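Iron(III) ABC transporter, periplasmic iron-compound-binding protein (PDB 5GGY) probably binds ferric hydroxamate siderophores such as Desferal in the periplasm and delivers them to an ABC transporter for iron uptake. Local coordinates at residues R248-R253 / L276-Q281; L221-F226 / E269-S274; A149-A154 / E187-S192. All coordinates share one frame; numbering follows the deposited sequence.

Contact 1: R248-R253 / L276-Q281; sequences RVNSVR and LAVAPQ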
loop_
_atom_site.group_PDB
_atom_site.type_symbol
_atom_site.label_atom_id
_atom_site.label_comp_id
_atom_site.label_asym_id
_atom_site.label_seq_id
_atom_site.Cartn_x
_atom_site.Cartn_y
_atom_site.Cartn_z
ATOM N N ARG A 248 27.831 -11.084 11.543
ATOM C CA ARG A 248 26.506 -10.532 11.294
ATOM C C ARG A 248 26.593 -9.104 10.770
ATOM O O ARG A 248 26.068 -8.175 11.366
ATOM C CB ARG A 248 25.661 -10.577 12.565
ATOM C CG ARG A 248 25.675 -11.921 13.272
ATOM C CD ARG A 248 24.569 -12.017 14.305
ATOM N NE ARG A 248 24.964 -12.842 15.443
ATOM C CZ ARG A 248 25.457 -12.361 16.579
ATOM N NH1 ARG A 248 25.616 -11.054 16.736
ATOM N NH2 ARG A 248 25.792 -13.187 17.560
ATOM N N VAL A 249 27.278 -8.936 9.649
ATOM C CA VAL A 249 27.422 -7.627 9.025
ATOM C C VAL A 249 27.642 -7.790 7.523
ATOM O O VAL A 249 28.324 -8.720 7.088
ATOM C CB VAL A 249 28.587 -6.825 9.651
ATOM C CG1 VAL A 249 29.904 -7.576 9.518
ATOM C CG2 VAL A 249 28.691 -5.437 9.034
ATOM N N ASN A 250 27.044 -6.905 6.731
ATOM C CA ASN A 250 27.172 -6.978 5.282
ATOM C C ASN A 250 26.908 -5.637 4.607
ATOM O O ASN A 250 26.220 -4.775 5.153
ATOM C CB ASN A 250 26.225 -8.040 4.725
ATOM C CG ASN A 250 26.580 -8.452 3.313
ATOM O OD1 ASN A 250 27.643 -8.101 2.801
ATOM N ND2 ASN A 250 25.693 -9.209 2.676
ATOM N N SER A 251 27.468 -5.467 3.414
ATOM C CA SER A 251 27.243 -4.261 2.631
ATOM C C SER A 251 25.988 -4.412 1.780
ATOM O O SER A 251 25.653 -5.511 1.340
ATOM C CB SER A 251 28.454 -3.958 1.744
ATOM O OG SER A 251 28.645 -4.971 0.774
ATOM N N VAL A 252 25.291 -3.304 1.555
ATOM C CA VAL A 252 24.097 -3.319 0.723
ATOM C C VAL A 252 24.335 -2.536 -0.563
ATOM O O VAL A 252 24.802 -1.397 -0.525
ATOM C CB VAL A 252 22.880 -2.730 1.469
ATOM C CG1 VAL A 252 21.625 -2.860 0.621
ATOM C CG2 VAL A 252 22.687 -3.424 2.809
ATOM N N ARG A 253 24.016 -3.156 -1.696
ATOM C CA ARG A 253 24.212 -2.535 -3.003
ATOM C C ARG A 253 23.450 -1.215 -3.094
ATOM O O ARG A 253 22.394 -1.069 -2.478
ATOM C CB ARG A 253 23.781 -3.492 -4.121
ATOM C CG ARG A 253 22.328 -3.924 -4.077
ATOM C CD ARG A 253 22.009 -4.845 -5.247
ATOM N NE ARG A 253 20.651 -5.374 -5.178
ATOM C CZ ARG A 253 19.588 -4.783 -5.713
ATOM N NH1 ARG A 253 19.723 -3.636 -6.363
ATOM N NH2 ARG A 253 18.392 -5.342 -5.596
ATOM N N LEU A 276 20.127 -12.239 3.471
ATOM C CA LEU A 276 20.068 -13.665 3.168
ATOM C C LEU A 276 21.478 -14.236 3.110
ATOM O O LEU A 276 21.715 -15.370 3.523
ATOM C CB LEU A 276 19.329 -13.920 1.853
ATOM C CG LEU A 276 17.803 -13.828 1.925
ATOM C CD1 LEU A 276 17.176 -14.120 0.571
ATOM C CD2 LEU A 276 17.260 -14.771 2.988
ATOM N N ALA A 277 22.412 -13.449 2.591
ATOM C CA ALA A 277 23.821 -13.762 2.765
ATOM C C ALA A 277 24.150 -13.487 4.227
ATOM O O ALA A 277 23.380 -12.822 4.907
ATOM C CB ALA A 277 24.688 -12.939 1.832
ATOM N N VAL A 278 25.276 -14.018 4.703
ATOM C CA VAL A 278 25.705 -13.947 6.110
ATOM C C VAL A 278 24.637 -14.466 7.093
ATOM O O VAL A 278 24.776 -14.330 8.310
ATOM C CB VAL A 278 26.165 -12.493 6.516
ATOM C CG1 VAL A 278 26.897 -11.811 5.362
ATOM C CG2 VAL A 278 25.016 -11.614 7.035
ATOM N N ALA A 279 23.596 -15.101 6.562
ATOM C CA ALA A 279 22.592 -15.768 7.386
ATOM C C ALA A 279 23.112 -17.122 7.869
ATOM O O ALA A 279 23.920 -17.755 7.186
ATOM C CB ALA A 279 21.296 -15.942 6.607
ATOM N N PRO A 280 22.648 -17.575 9.046
ATOM C CA PRO A 280 23.134 -18.843 9.602
ATOM C C PRO A 280 22.717 -20.064 8.786
ATOM O O PRO A 280 21.804 -19.985 7.964
ATOM C CB PRO A 280 22.492 -18.883 10.992
ATOM C CG PRO A 280 21.266 -18.048 10.860
ATOM C CD PRO A 280 21.661 -16.934 9.935
ATOM N N GLN A 281 23.390 -21.185 9.026
ATOM C CA GLN A 281 23.090 -22.434 8.334
ATOM C C GLN A 281 21.853 -23.102 8.929
ATOM O O GLN A 281 21.913 -23.691 10.008
ATOM C CB GLN A 281 24.290 -23.383 8.404
ATOM C CG GLN A 281 25.654 -22.692 8.429
ATOM C CD GLN A 281 26.071 -22.123 7.083
ATOM O OE1 GLN A 281 25.348 -21.337 6.469
ATOM N NE2 GLN A 281 27.252 -22.517 6.621
#

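Contact 2: L221-F226 / E269-S274; sequences LYFLPF and EAITES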
loop_
_atom_site.group_PDB
_atom_site.type_symbol
_atom_site.label_atom_id
_atom_site.label_comp_id
_atom_site.label_asym_id
_atom_site.label_seq_id
_atom_site.Cartn_x
_atom_site.Cartn_y
_atom_site.Cartn_z
ATOM N N LEU A 221 23.771 -3.533 8.654
ATOM C CA LEU A 221 23.812 -3.338 7.208
ATOM C C LEU A 221 24.196 -1.902 6.861
ATOM O O LEU A 221 23.625 -0.956 7.403
ATOM C CB LEU A 221 22.457 -3.684 6.581
ATOM C CG LEU A 221 21.972 -5.130 6.716
ATOM C CD1 LEU A 221 20.588 -5.292 6.108
ATOM C CD2 LEU A 221 22.958 -6.085 6.066
ATOM N N TYR A 222 25.163 -1.741 5.960
ATOM C CA TYR A 222 25.557 -0.408 5.513
ATOM C C TYR A 222 25.458 -0.275 3.995
ATOM O O TYR A 222 25.859 -1.172 3.253
ATOM C CB TYR A 222 26.973 -0.062 5.994
ATOM C CG TYR A 222 28.074 -0.963 5.475
ATOM C CD1 TYR A 222 28.781 -0.637 4.323
ATOM C CD2 TYR A 222 28.421 -2.127 6.149
ATOM C CE1 TYR A 222 29.790 -1.452 3.851
ATOM C CE2 TYR A 222 29.431 -2.950 5.683
ATOM C CZ TYR A 222 30.112 -2.608 4.534
ATOM O OH TYR A 222 31.116 -3.423 4.067
ATOM N N PHE A 223 24.923 0.856 3.544
ATOM C CA PHE A 223 24.649 1.070 2.127
ATOM C C PHE A 223 25.873 1.518 1.338
ATOM O O PHE A 223 26.626 2.390 1.770
ATOM C CB PHE A 223 23.532 2.105 1.949
ATOM C CG PHE A 223 22.190 1.649 2.441
ATOM C CD1 PHE A 223 21.503 0.648 1.782
ATOM C CD2 PHE A 223 21.606 2.235 3.549
ATOM C CE1 PHE A 223 20.268 0.230 2.226
ATOM C CE2 PHE A 223 20.372 1.825 3.996
ATOM C CZ PHE A 223 19.700 0.819 3.337
ATOM N N LEU A 224 26.061 0.908 0.174
ATOM C CA LEU A 224 27.055 1.365 -0.784
ATOM C C LEU A 224 26.446 2.503 -1.607
ATOM O O LEU A 224 25.226 2.610 -1.701
ATOM C CB LEU A 224 27.509 0.207 -1.678
ATOM C CG LEU A 224 28.232 -0.939 -0.964
ATOM C CD1 LEU A 224 28.587 -2.049 -1.941
ATOM C CD2 LEU A 224 29.476 -0.434 -0.249
ATOM N N PRO A 225 27.287 3.368 -2.198
ATOM C CA PRO A 225 28.753 3.360 -2.186
ATOM C C PRO A 225 29.370 4.010 -0.953
ATOM O O PRO A 225 28.806 4.934 -0.371
ATOM C CB PRO A 225 29.104 4.164 -3.436
ATOM C CG PRO A 225 27.996 5.153 -3.536
ATOM C CD PRO A 225 26.755 4.441 -3.057
ATOM N N PHE A 226 30.542 3.513 -0.574
ATOM C CA PHE A 226 31.364 4.139 0.450
ATOM C C PHE A 226 32.831 3.993 0.073
ATOM O O PHE A 226 33.366 2.889 0.030
ATOM C CB PHE A 226 31.091 3.532 1.828
ATOM C CG PHE A 226 31.957 4.097 2.919
ATOM C CD1 PHE A 226 32.632 3.265 3.788
ATOM C CD2 PHE A 226 32.110 5.463 3.062
ATOM C CE1 PHE A 226 33.434 3.781 4.784
ATOM C CE2 PHE A 226 32.910 5.982 4.055
ATOM C CZ PHE A 226 33.573 5.142 4.913
ATOM N N GLU A 269 14.507 -5.351 -1.408
ATOM C CA GLU A 269 15.157 -6.434 -2.138
ATOM C C GLU A 269 16.660 -6.473 -1.873
ATOM O O GLU A 269 17.242 -7.546 -1.708
ATOM C CB GLU A 269 14.890 -6.297 -3.641
ATOM C CG GLU A 269 13.424 -6.455 -4.023
ATOM C CD GLU A 269 13.197 -6.394 -5.521
ATOM O OE1 GLU A 269 13.917 -5.634 -6.200
ATOM O OE2 GLU A 269 12.301 -7.108 -6.019
ATOM N N ALA A 270 17.281 -5.299 -1.830
ATOM C CA ALA A 270 18.720 -5.198 -1.612
ATOM C C ALA A 270 19.077 -5.581 -0.183
ATOM O O ALA A 270 20.063 -6.278 0.057
ATOM C CB ALA A 270 19.204 -3.794 -1.925
ATOM N N ILE A 271 18.264 -5.121 0.763
ATOM C CA ILE A 271 18.451 -5.454 2.170
ATOM C C ILE A 271 18.258 -6.951 2.402
ATOM O O ILE A 271 19.060 -7.584 3.088
ATOM C CB ILE A 271 17.486 -4.652 3.068
ATOM C CG1 ILE A 271 17.968 -3.202 3.197
ATOM C CG2 ILE A 271 17.354 -5.295 4.439
ATOM C CD1 ILE A 271 17.026 -2.304 3.977
ATOM N N THR A 272 17.197 -7.509 1.821
ATOM C CA THR A 272 16.933 -8.943 1.902
ATOM C C THR A 272 18.108 -9.739 1.348
ATOM O O THR A 272 18.584 -10.680 1.982
ATOM C CB THR A 272 15.656 -9.330 1.132
ATOM O OG1 THR A 272 14.517 -8.733 1.762
ATOM C CG2 THR A 272 15.483 -10.839 1.108
ATOM N N GLU A 273 18.571 -9.340 0.168
ATOM C CA GLU A 273 19.711 -9.972 -0.486
ATOM C C GLU A 273 20.960 -9.983 0.394
ATOM O O GLU A 273 21.622 -11.012 0.532
ATOM C CB GLU A 273 20.003 -9.262 -1.808
ATOM C CG GLU A 273 21.362 -9.557 -2.397
ATOM C CD GLU A 273 21.641 -8.718 -3.624
ATOM O OE1 GLU A 273 20.667 -8.257 -4.258
ATOM O OE2 GLU A 273 22.829 -8.508 -3.948
ATOM N N SER A 274 21.275 -8.843 0.997
ATOM C CA SER A 274 22.441 -8.747 1.874
ATOM C C SER A 274 22.230 -9.496 3.182
ATOM O O SER A 274 23.188 -9.920 3.825
ATOM C CB SER A 274 22.779 -7.280 2.162
ATOM O OG SER A 274 23.624 -6.748 1.163
#

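Contact 3: A149-A154 / E187-S192; sequences ASLQHA and EQLGLS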
loop_
_atom_site.group_PDB
_atom_site.type_symbol
_atom_site.label_atom_id
_atom_site.label_comp_id
_atom_site.label_asym_id
_atom_site.label_seq_id
_atom_site.Cartn_x
_atom_site.Cartn_y
_atom_site.Cartn_z
ATOM N N ALA A 149 8.945 -13.714 3.567
ATOM C CA ALA A 149 8.869 -15.168 3.632
ATOM C C ALA A 149 10.238 -15.798 3.403
ATOM O O ALA A 149 10.586 -16.800 4.030
ATOM C CB ALA A 149 7.870 -15.690 2.614
ATOM N N SER A 150 11.006 -15.200 2.499
ATOM C CA SER A 150 12.349 -15.671 2.191
ATOM C C SER A 150 13.264 -15.551 3.407
ATOM O O SER A 150 14.172 -16.361 3.598
ATOM C CB SER A 150 12.930 -14.890 1.011
ATOM O OG SER A 150 12.118 -15.025 -0.142
ATOM N N LEU A 151 13.016 -14.536 4.229
ATOM C CA LEU A 151 13.805 -14.319 5.436
ATOM C C LEU A 151 13.435 -15.306 6.538
ATOM O O LEU A 151 14.310 -15.914 7.154
ATOM C CB LEU A 151 13.629 -12.882 5.934
ATOM C CG LEU A 151 14.229 -11.786 5.051
ATOM C CD1 LEU A 151 13.845 -10.413 5.571
ATOM C CD2 LEU A 151 15.742 -11.927 4.973
ATOM N N GLN A 152 12.138 -15.473 6.780
ATOM C CA GLN A 152 11.669 -16.373 7.831
ATOM C C GLN A 152 11.744 -17.834 7.396
ATOM O O GLN A 152 11.274 -18.724 8.099
ATOM C CB GLN A 152 10.240 -16.013 8.251
ATOM C CG GLN A 152 9.220 -16.063 7.130
ATOM C CD GLN A 152 7.931 -15.347 7.484
ATOM O OE1 GLN A 152 7.787 -14.806 8.581
ATOM N NE2 GLN A 152 6.984 -15.335 6.551
ATOM N N HIS A 153 12.332 -18.072 6.227
ATOM C CA HIS A 153 12.649 -19.423 5.786
ATOM C C HIS A 153 14.126 -19.698 6.045
ATOM O O HIS A 153 14.519 -20.824 6.354
ATOM C CB HIS A 153 12.322 -19.607 4.303
ATOM C CG HIS A 153 11.127 -20.476 4.047
ATOM N ND1 HIS A 153 9.833 -20.020 4.170
ATOM C CD2 HIS A 153 11.039 -21.774 3.668
ATOM C CE1 HIS A 153 8.996 -21.005 3.880
ATOM N NE2 HIS A 153 9.698 -22.072 3.574
ATOM N N ALA A 154 14.935 -18.650 5.920
ATOM C CA ALA A 154 16.373 -18.745 6.136
ATOM C C ALA A 154 16.746 -18.420 7.579
ATOM O O ALA A 154 17.778 -18.865 8.075
ATOM C CB ALA A 154 17.107 -17.820 5.185
ATOM N N GLU A 187 10.453 -2.821 8.989
ATOM C CA GLU A 187 9.172 -3.176 9.595
ATOM C C GLU A 187 8.299 -3.970 8.628
ATOM O O GLU A 187 7.644 -4.937 9.013
ATOM C CB GLU A 187 8.427 -1.921 10.057
ATOM C CG GLU A 187 9.138 -1.120 11.133
ATOM C CD GLU A 187 8.415 0.173 11.448
ATOM O OE1 GLU A 187 7.321 0.388 10.885
ATOM O OE2 GLU A 187 8.934 0.974 12.252
ATOM N N GLN A 188 8.300 -3.550 7.369
ATOM C CA GLN A 188 7.516 -4.206 6.332
ATOM C C GLN A 188 8.091 -5.582 5.990
ATOM O O GLN A 188 7.412 -6.417 5.389
ATOM C CB GLN A 188 7.465 -3.328 5.080
ATOM C CG GLN A 188 6.239 -3.530 4.216
ATOM C CD GLN A 188 4.994 -2.890 4.799
ATOM O OE1 GLN A 188 4.338 -3.461 5.671
ATOM N NE2 GLN A 188 4.657 -1.701 4.314
ATOM N N LEU A 189 9.342 -5.810 6.374
ATOM C CA LEU A 189 10.015 -7.071 6.081
ATOM C C LEU A 189 9.910 -8.040 7.251
ATOM O O LEU A 189 10.416 -9.160 7.188
ATOM C CB LEU A 189 11.483 -6.821 5.736
ATOM C CG LEU A 189 12.006 -7.458 4.450
ATOM C CD1 LEU A 189 11.047 -7.193 3.308
ATOM C CD2 LEU A 189 13.384 -6.905 4.132
ATOM N N GLY A 190 9.250 -7.602 8.319
ATOM C CA GLY A 190 9.118 -8.406 9.519
ATOM C C GLY A 190 10.314 -8.284 10.446
ATOM O O GLY A 190 10.382 -8.957 11.473
ATOM N N LEU A 191 11.260 -7.422 10.084
ATOM C CA LEU A 191 12.474 -7.235 10.873
ATOM C C LEU A 191 12.282 -6.219 11.998
ATOM O O LEU A 191 11.475 -5.296 11.883
ATOM C CB LEU A 191 13.629 -6.798 9.967
ATOM C CG LEU A 191 14.102 -7.813 8.925
ATOM C CD1 LEU A 191 14.930 -7.131 7.849
ATOM C CD2 LEU A 191 14.899 -8.928 9.584
ATOM N N SER A 192 13.027 -6.397 13.086
ATOM C CA SER A 192 12.998 -5.455 14.199
ATOM C C SER A 192 14.269 -4.608 14.210
ATOM O O SER A 192 15.242 -4.926 13.528
ATOM C CB SER A 192 12.829 -6.195 15.528
ATOM O OG SER A 192 13.714 -7.297 15.623
#

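Contact 1: R248-R253 / L276-Q281
Asn250 reaches from strand 249-252 toward the turn formed by Ala277 and Val278, and its side chain is met mainly by one methyl group, CG1 of Val278. At the root of the asparagine, CB lies 3.9 Å from Val278 CG1. The first torsion sets CG anti to the backbone N (chi1 -163°), which carries the amide away from the strand and past the valine. Asn250 CG is again 3.9 Å from Val278 CG1, and the two side chains cross obliquely. At the tip, Asn250 ND2 lies 3.9 Å from Val278 CG1, so the valine methyl follows the side chain from CB to the amide nitrogen. Ala277 CB sits beside the same nitrogen, 4.0 Å from Asn250 ND2. ND2 also gives a hydrogen bond to the carbonyl O of Ser274 in the last turn of helix 262-276. OD1 turns back to its own strand, where it receives a weak, bent bond from Ser251 N (2.7 Å from Ser251 N to Asn250 OD1, 128° at the hydrogen). Asparagine suits the place chiefly as a short donor to the end of the helix; its acceptor side gains only the weak bond. The setting is a beta-alpha unit of the C-terminal lobe: strand 249-252 runs parallel to strand 219-223, and the helix that follows brings the chain back across the sheet. The helix gives out at Ala277, and a type II turn from Leu276 to Ala279 redirects the chain. Val278 holds the third position of that turn with phi 54°, a left-handed backbone unusual for a beta-branched residue, which here presents CG1 to the strand. That methyl also rests 3.8 Å from Val249 O, spanning two successive strand residues.

Contact 2: L221-F226 / E269-S274
Leu221 and Ile271 mark the closest backbone approach, with CA atoms 7.7 Å apart; the axes of strand 221-223 and helix 269-274 come within 10.0 Å of each other, with 133° between their N-to-C directions. The side chain of Leu221 sets out toward the helix and divides its two methyls between neighbouring turns. CD1 meets Ile271 CG2 at 3.6 Å, while CD2 lies 4.1 Å from Ser274 CB. Ile271 uses both its branches: CG2, anti to the backbone N, takes the leucine, and the CG1 arm (chi1 -76°) extends CD1 to Phe223. That methyl comes to the edge of the phenyl ring, near its plane, 4.2 Å from Phe223 CZ. Large apolar residues (Leu221, Ile271, Phe223) suit this place because they fill the layer between helix and sheet. The small Ser274 fits beside a leucine methyl, and its OG is placed to hydrogen-bond Ser251 O, though modelled too close for the length to be trusted. The helix covers one face of the lobe's mixed sheet in the usual alpha/beta manner, and its Thr272 meets Leu147 and Leu151 of helix 130-154. With no hydrogen bond joining the two segments, the contact rests on burial of apolar surface and close packing; these attractions are less directional than hydrogen bonds, so the fit of the side chains sets the position.

Contact 3: A149-A154 / E187-S192
The apolar contacts all converge on CD1 of Leu151, whose side chain sets out from helix 130-154 toward the chain leaving helix 181-188. With CG anti to the carbonyl carbon (chi1 -68°), this leucine carries CD1 to the two leucines of the loop. The methyl abuts the branch point of Leu189, 3.7 Å from its CG, and lies 3.8 Å from Leu189 CD2; the two side chains meet at about a right angle. Leu191 CD1 comes within 4.1 Å of Leu151 CD1. Leucine suits all three places, since its forked end offers methyls in two directions: Leu151 also touches Leu276, Leu191 touches Leu275 and Leu189 touches Thr272, all of helix 262-276, and Leu189 meets Leu147 as well. Helix 130-154 probably corresponds to the long helix that spans the two lobes in periplasmic binding proteins of this class. Backbone bonds shape the loop opposite. Helix 181-188 closes in a Schellman motif at Gly190, and Gly190 N to Glu187 O is 3.2 Å; with a positive phi of 84° a CB would press on the preceding carbonyl, and glycine has none. Among polar side chains, Glu187 binds Gln183 with OE2 and, through OE1, Ser57 OG of the second subunit.

In the fold
The three contacts gather about helix 262-276 in one lobe. Contact 2 packs the helix on strand 219-223, and contact 1 sets the loop leaving it on strand 249-252; their centres are about 9 Å apart, and Val252 O and Leu224 N, 2.7 Å apart, are probably hydrogen-bonded. Contact 3 lies on the helix's other flank, its centre about 15 Å from that of contact 2 and 13 Å from that of contact 1. It meets contact 2 where Ile271 CG2 lies 4.3 Å from Leu189 CD2. Together they make three layers: a sheet, a covering helix and the long helix beyond. In this family the siderophore binds in the cleft between the lobes; the protein here is in its apo form.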